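Local coordinates for protein 6-carboxyhexanoate--coa ligase (Bacillus subtilis, PDB 5FLG) that belongs to the 6-carboxyhexanoate--CoA ligase (pimeloyl-CoA synthase) family and holds phosphoaminophosphonic acid-adenylate ester, magnesium ions and pimelic acid, at residues 79-93 against 206-220. Residues are numbered along the deposited sequence; the frame is centred on the assembly and turned at random.
Sequences LPVHTNEVSCPEEGQ and AGKKMGYQRITAMKE. With PML (pimelic acid), chain C.
A parallel pairing at the margin of a mixed beta-sheet joins strand 81-84 to strand 211-215, and it illustrates how an edge strand can brace a ligand-binding residue from alongside. The backbone ladder runs from Y212 N to P80 O (2.8 Å) through H82 and R214 to T216 N on N84 O. On the face carrying V81, Y212, T83 and R214, the R214 side chain turns at its third torsion (chi3 68°), presenting different edges of its guanidinium to two partners. R214 NH1 donates to T83 OG1 at 3.0 Å, with the hydroxyl close to the guanidinium plane, while R214 NE and NH2 grip pimelic acid, R214 NE reaching pimelic acid O11 at 3.0 Å. Three bonds thus fix the rotation of the group, and T83 acts as a second-shell support. Y212 OH gives pimelic acid O11 another bond (2.7 Å), while V81 CG2 lies obliquely against the Y212 ring at CD2.

On the face of H82, N84, Q213 and I215, amide groups make the polar contacts. N84 ND2 meets Q213 OE1 almost straight (2.9 Å, 171°) in the N84 amide plane and also bonds R214 O from above the carbonyl plane; because N84 N binds R214 O too, that oxygen accepts twice. Q213 NE2 in turn holds M210 O, and Q213 OE1 also lies at the H82 ring edge.

Past the strands, T216 OG1, set between its backbone N and carbonyl carbon (chi1 59°), receives V86 N at 3.1 Å. I215 CG2 packs on G92 CA, and Q93 NE2 reaches a lone pair of M218 O at 2.9 Å, while Q93 OE1 bonds Y114. Helix 170-184 covers the V81, Y212 and R214 side chains, helix 89-102 backs I215 and M218, and strand 203-207 continues the sheet beyond 211-215.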
loop_
_atom_site.group_PDB
_atom_site.type_symbol
_atom_site.label_atom_id
_atom_site.label_comp_id
_atom_site.label_asym_id
_atom_site.label_seq_id
_atom_site.Cartn_x
_atom_site.Cartn_y
_atom_site.Cartn_z
ATOM N N LEU A 79 27.159 -12.053 5.633
ATOM C CA LEU A 79 28.459 -12.240 5.014
ATOM C C LEU A 79 29.521 -11.529 5.821
ATOM O O LEU A 79 29.299 -10.423 6.301
ATOM C CB LEU A 79 28.445 -11.692 3.584
ATOM C CG LEU A 79 27.506 -12.385 2.598
ATOM C CD1 LEU A 79 27.370 -11.538 1.348
ATOM C CD2 LEU A 79 27.963 -13.799 2.247
ATOM N N PRO A 80 30.729 -12.107 5.844
ATOM C CA PRO A 80 31.955 -11.367 6.177
ATOM C C PRO A 80 32.195 -10.144 5.305
ATOM O O PRO A 80 31.956 -10.177 4.095
ATOM C CB PRO A 80 33.063 -12.386 5.973
ATOM C CG PRO A 80 32.480 -13.445 5.083
ATOM C CD PRO A 80 30.986 -13.417 5.210
ATOM N N VAL A 81 32.477 -9.009 5.955
ATOM C CA VAL A 81 32.645 -7.756 5.272
ATOM C C VAL A 81 34.115 -7.351 5.176
ATOM O O VAL A 81 34.879 -7.524 6.108
ATOM C CB VAL A 81 31.893 -6.664 6.034
ATOM C CG1 VAL A 81 32.228 -5.296 5.487
ATOM C CG2 VAL A 81 30.410 -6.945 5.957
ATOM N N HIS A 82 34.484 -6.752 4.058
ATOM C CA HIS A 82 35.775 -6.096 3.904
ATOM C C HIS A 82 35.567 -4.773 3.142
ATOM O O HIS A 82 34.761 -4.695 2.198
ATOM C CB HIS A 82 36.749 -7.003 3.133
ATOM C CG HIS A 82 38.109 -6.397 2.956
ATOM N ND1 HIS A 82 38.883 -5.982 4.020
ATOM C CD2 HIS A 82 38.773 -6.014 1.841
ATOM C CE1 HIS A 82 39.953 -5.350 3.570
ATOM N NE2 HIS A 82 39.919 -5.370 2.251
ATOM N N THR A 83 36.171 -3.707 3.659
ATOM C CA THR A 83 36.058 -2.410 3.049
ATOM C C THR A 83 37.296 -2.105 2.231
ATOM O O THR A 83 38.394 -2.064 2.746
ATOM C CB THR A 83 35.848 -1.283 4.091
ATOM O OG1 THR A 83 34.637 -1.528 4.818
ATOM C CG2 THR A 83 35.737 0.045 3.379
ATOM N N ASN A 84 37.107 -1.930 0.929
ATOM C CA ASN A 84 38.189 -1.553 0.048
ATOM C C ASN A 84 38.121 -0.070 -0.169
ATOM O O ASN A 84 37.230 0.421 -0.874
ATOM C CB ASN A 84 38.027 -2.249 -1.303
ATOM C CG ASN A 84 37.979 -3.755 -1.170
ATOM O OD1 ASN A 84 39.005 -4.387 -1.030
ATOM N ND2 ASN A 84 36.774 -4.313 -1.097
ATOM N N GLU A 85 39.137 0.624 0.317
ATOM C CA GLU A 85 39.219 2.085 0.172
ATOM C C GLU A 85 39.852 2.375 -1.173
ATOM O O GLU A 85 40.940 1.915 -1.457
ATOM C CB GLU A 85 40.094 2.678 1.285
ATOM C CG GLU A 85 39.695 2.224 2.674
ATOM C CD GLU A 85 38.642 3.127 3.298
ATOM O OE1 GLU A 85 38.415 4.234 2.771
ATOM O OE2 GLU A 85 38.025 2.733 4.310
ATOM N N VAL A 86 39.167 3.132 -2.004
ATOM C CA VAL A 86 39.724 3.548 -3.259
ATOM C C VAL A 86 39.583 5.060 -3.369
ATOM O O VAL A 86 38.912 5.683 -2.561
ATOM C CB VAL A 86 39.026 2.857 -4.447
ATOM C CG1 VAL A 86 39.246 1.342 -4.392
ATOM C CG2 VAL A 86 37.542 3.182 -4.432
ATOM N N SER A 87 40.253 5.658 -4.341
ATOM C CA SER A 87 40.373 7.110 -4.399
ATOM C C SER A 87 39.470 7.743 -5.456
ATOM O O SER A 87 39.292 8.962 -5.484
ATOM C CB SER A 87 41.822 7.443 -4.691
ATOM O OG SER A 87 42.668 6.646 -3.875
ATOM N N CYS A 88 38.922 6.924 -6.344
ATOM C CA CYS A 88 38.012 7.431 -7.379
ATOM C C CYS A 88 37.177 6.281 -7.947
ATOM O O CYS A 88 37.549 5.117 -7.807
ATOM C CB CYS A 88 38.809 8.088 -8.515
ATOM S SG CYS A 88 39.623 6.905 -9.612
ATOM N N PRO A 89 36.112 6.610 -8.680
ATOM C CA PRO A 89 35.187 5.610 -9.194
ATOM C C PRO A 89 35.821 4.651 -10.180
ATOM O O PRO A 89 35.450 3.492 -10.212
ATOM C CB PRO A 89 34.107 6.438 -9.879
ATOM C CG PRO A 89 34.207 7.786 -9.245
ATOM C CD PRO A 89 35.647 7.978 -8.942
ATOM N N GLU A 90 36.741 5.129 -11.004
ATOM C CA GLU A 90 37.365 4.262 -12.007
ATOM C C GLU A 90 38.227 3.213 -11.324
ATOM O O GLU A 90 38.305 2.067 -11.776
ATOM C CB GLU A 90 38.222 5.077 -12.986
ATOM C CG GLU A 90 37.439 6.129 -13.771
ATOM C CD GLU A 90 37.149 7.425 -12.981
ATOM O OE1 GLU A 90 37.706 7.661 -11.878
ATOM O OE2 GLU A 90 36.323 8.228 -13.468
ATOM N N GLU A 91 38.890 3.609 -10.243
ATOM C CA GLU A 91 39.659 2.652 -9.454
ATOM C C GLU A 91 38.716 1.628 -8.840
ATOM O O GLU A 91 38.975 0.435 -8.906
ATOM C CB GLU A 91 40.460 3.361 -8.350
ATOM C CG GLU A 91 41.337 2.417 -7.542
ATOM C CD GLU A 91 41.925 3.057 -6.296
ATOM O OE1 GLU A 91 41.734 4.288 -6.070
ATOM O OE2 GLU A 91 42.589 2.310 -5.542
ATOM N N GLY A 92 37.589 2.095 -8.314
ATOM C CA GLY A 92 36.591 1.194 -7.721
ATOM C C GLY A 92 36.041 0.188 -8.710
ATOM O O GLY A 92 35.846 -0.977 -8.373
ATOM N N GLN A 93 35.718 0.657 -9.906
ATOM C CA GLN A 93 35.046 -0.168 -10.894
ATOM C C GLN A 93 35.986 -1.286 -11.361
ATOM O O GLN A 93 35.567 -2.420 -11.613
ATOM C CB GLN A 93 34.578 0.680 -12.086
ATOM C CG GLN A 93 33.292 1.466 -11.871
ATOM C CD GLN A 93 32.104 0.594 -11.465
ATOM O OE1 GLN A 93 32.066 -0.617 -11.717
ATOM N NE2 GLN A 93 31.152 1.196 -10.784
ATOM N N ALA A 206 29.505 -8.771 -3.975
ATOM C CA ALA A 206 29.319 -9.793 -2.975
ATOM C C ALA A 206 29.373 -11.160 -3.647
ATOM O O ALA A 206 28.877 -11.344 -4.762
ATOM C CB ALA A 206 28.003 -9.622 -2.293
ATOM N N GLY A 207 29.803 -12.144 -2.874
ATOM C CA GLY A 207 29.743 -13.533 -3.301
ATOM C C GLY A 207 30.115 -14.463 -2.177
ATOM O O GLY A 207 30.592 -14.034 -1.116
ATOM N N LYS A 208 29.972 -15.756 -2.446
ATOM C CA LYS A 208 29.979 -16.761 -1.398
ATOM C C LYS A 208 31.369 -16.843 -0.853
ATOM O O LYS A 208 31.548 -16.900 0.355
ATOM C CB LYS A 208 29.561 -18.121 -1.951
ATOM C CG LYS A 208 28.070 -18.332 -2.071
ATOM C CD LYS A 208 27.794 -19.634 -2.833
ATOM C CE LYS A 208 26.301 -19.926 -2.956
ATOM N NZ LYS A 208 25.595 -19.019 -3.890
ATOM N N LYS A 209 32.363 -16.670 -1.713
ATOM C CA LYS A 209 33.739 -16.765 -1.250
ATOM C C LYS A 209 34.283 -15.456 -0.722
ATOM O O LYS A 209 34.915 -15.425 0.330
ATOM C CB LYS A 209 34.628 -17.276 -2.350
ATOM C CG LYS A 209 34.251 -18.705 -2.715
ATOM C CD LYS A 209 35.245 -19.337 -3.676
ATOM C CE LYS A 209 35.118 -18.695 -5.041
ATOM N NZ LYS A 209 33.688 -18.677 -5.458
ATOM N N MET A 210 34.164 -14.390 -1.501
ATOM C CA MET A 210 34.772 -13.144 -1.091
ATOM C C MET A 210 33.961 -12.441 0.002
ATOM O O MET A 210 34.394 -11.424 0.542
ATOM C CB MET A 210 34.947 -12.228 -2.299
ATOM C CG MET A 210 33.665 -11.958 -3.071
ATOM S SD MET A 210 33.927 -10.794 -4.431
ATOM C CE MET A 210 32.554 -11.243 -5.478
ATOM N N GLY A 211 32.750 -12.910 0.261
ATOM C CA GLY A 211 31.825 -12.187 1.126
ATOM C C GLY A 211 31.320 -10.862 0.548
ATOM O O GLY A 211 31.071 -10.740 -0.656
ATOM N N TYR A 212 31.219 -9.858 1.411
ATOM C CA TYR A 212 30.680 -8.521 1.055
ATOM C C TYR A 212 31.819 -7.524 0.983
ATOM O O TYR A 212 32.374 -7.106 2.011
ATOM C CB TYR A 212 29.680 -8.083 2.108
ATOM C CG TYR A 212 28.945 -6.752 1.855
ATOM C CD1 TYR A 212 27.784 -6.731 1.103
ATOM C CD2 TYR A 212 29.221 -5.646 2.628
ATOM C CE1 TYR A 212 27.003 -5.604 1.004
ATOM C CE2 TYR A 212 28.474 -4.466 2.508
ATOM C CZ TYR A 212 27.366 -4.458 1.694
ATOM O OH TYR A 212 26.629 -3.332 1.507
ATOM N N GLN A 213 32.214 -7.197 -0.244
ATOM C CA GLN A 213 33.393 -6.402 -0.498
ATOM C C GLN A 213 32.946 -4.997 -0.828
ATOM O O GLN A 213 32.504 -4.741 -1.935
ATOM C CB GLN A 213 34.188 -6.990 -1.662
ATOM C CG GLN A 213 34.828 -8.337 -1.355
ATOM C CD GLN A 213 36.108 -8.211 -0.549
ATOM O OE1 GLN A 213 36.814 -7.197 -0.607
ATOM N NE2 GLN A 213 36.402 -9.232 0.234
ATOM N N ARG A 214 32.951 -4.106 0.176
ATOM C CA ARG A 214 32.549 -2.736 -0.060
ATOM C C ARG A 214 33.621 -2.020 -0.855
ATOM O O ARG A 214 34.791 -2.161 -0.573
ATOM C CB ARG A 214 32.357 -2.010 1.290
ATOM C CG ARG A 214 31.419 -2.723 2.209
ATOM C CD ARG A 214 31.300 -2.043 3.556
ATOM N NE ARG A 214 30.644 -0.759 3.432
ATOM C CZ ARG A 214 31.130 0.379 3.909
ATOM N NH1 ARG A 214 32.313 0.411 4.485
ATOM N NH2 ARG A 214 30.432 1.498 3.784
ATOM N N ILE A 215 33.202 -1.141 -1.754
ATOM C CA ILE A 215 34.103 -0.351 -2.527
ATOM C C ILE A 215 33.694 1.130 -2.402
ATOM O O ILE A 215 32.588 1.519 -2.782
ATOM C CB ILE A 215 34.055 -0.799 -3.994
ATOM C CG1 ILE A 215 34.435 -2.292 -4.098
ATOM C CG2 ILE A 215 34.980 0.060 -4.820
ATOM C CD1 ILE A 215 34.282 -2.893 -5.480
ATOM N N THR A 216 34.572 1.954 -1.834
ATOM C CA THR A 216 34.113 3.231 -1.269
ATOM C C THR A 216 33.792 4.319 -2.301
ATOM O O THR A 216 33.043 5.237 -2.005
ATOM C CB THR A 216 35.105 3.815 -0.263
ATOM O OG1 THR A 216 36.377 4.039 -0.898
ATOM C CG2 THR A 216 35.237 2.910 0.920
ATOM N N ALA A 217 34.242 4.154 -3.529
ATOM C CA ALA A 217 33.783 5.005 -4.603
ATOM C C ALA A 217 33.494 4.162 -5.830
ATOM O O ALA A 217 34.409 3.549 -6.389
ATOM C CB ALA A 217 34.845 6.050 -4.933
ATOM N N MET A 218 32.266 4.259 -6.343
ATOM C CA MET A 218 31.861 3.440 -7.510
ATOM C C MET A 218 31.244 4.308 -8.609
ATOM O O MET A 218 30.906 3.825 -9.699
ATOM C CB MET A 218 30.862 2.363 -7.080
ATOM C CG MET A 218 31.473 1.230 -6.280
ATOM S SD MET A 218 32.440 0.122 -7.332
ATOM C CE MET A 218 31.181 -0.983 -7.944
ATOM N N LYS A 219 31.022 5.578 -8.280
ATOM C CA LYS A 219 30.503 6.554 -9.244
ATOM C C LYS A 219 30.744 7.954 -8.671
ATOM O O LYS A 219 31.196 8.070 -7.541
ATOM C CB LYS A 219 29.010 6.367 -9.411
ATOM C CG LYS A 219 28.236 6.606 -8.123
ATOM C CD LYS A 219 26.773 6.888 -8.425
ATOM C CE LYS A 219 25.985 7.154 -7.162
ATOM N NZ LYS A 219 24.568 7.451 -7.512
ATOM N N GLU A 220 30.311 8.990 -9.384
ATOM C CA GLU A 220 30.535 10.370 -8.946
ATOM C C GLU A 220 29.347 10.865 -8.139
ATOM O O GLU A 220 28.206 10.527 -8.430
ATOM C CB GLU A 220 30.752 11.306 -10.142
ATOM C CG GLU A 220 31.976 10.992 -10.988
ATOM C CD GLU A 220 33.306 11.316 -10.317
ATOM O OE1 GLU A 220 33.331 11.823 -9.180
ATOM O OE2 GLU A 220 34.356 11.019 -10.922
HETATM C C1 PML C . 27.401 -0.020 1.750
HETATM O O11 PML C . 27.976 -1.082 2.156
HETATM O O12 PML C . 27.688 1.115 2.271
HETATM C C2 PML C . 26.696 -0.100 0.383
HETATM C C3 PML C . 25.241 0.334 0.317
HETATM C C4 PML C . 24.839 0.943 -1.039
HETATM C C5 PML C . 23.592 0.345 -1.663
HETATM C C6 PML C . 22.565 1.369 -2.139
HETATM C C7 PML C . 22.065 2.259 -0.998
HETATM O O71 PML C . 21.511 1.724 -0.009
HETATM O O72 PML C . 22.111 3.508 -1.130
#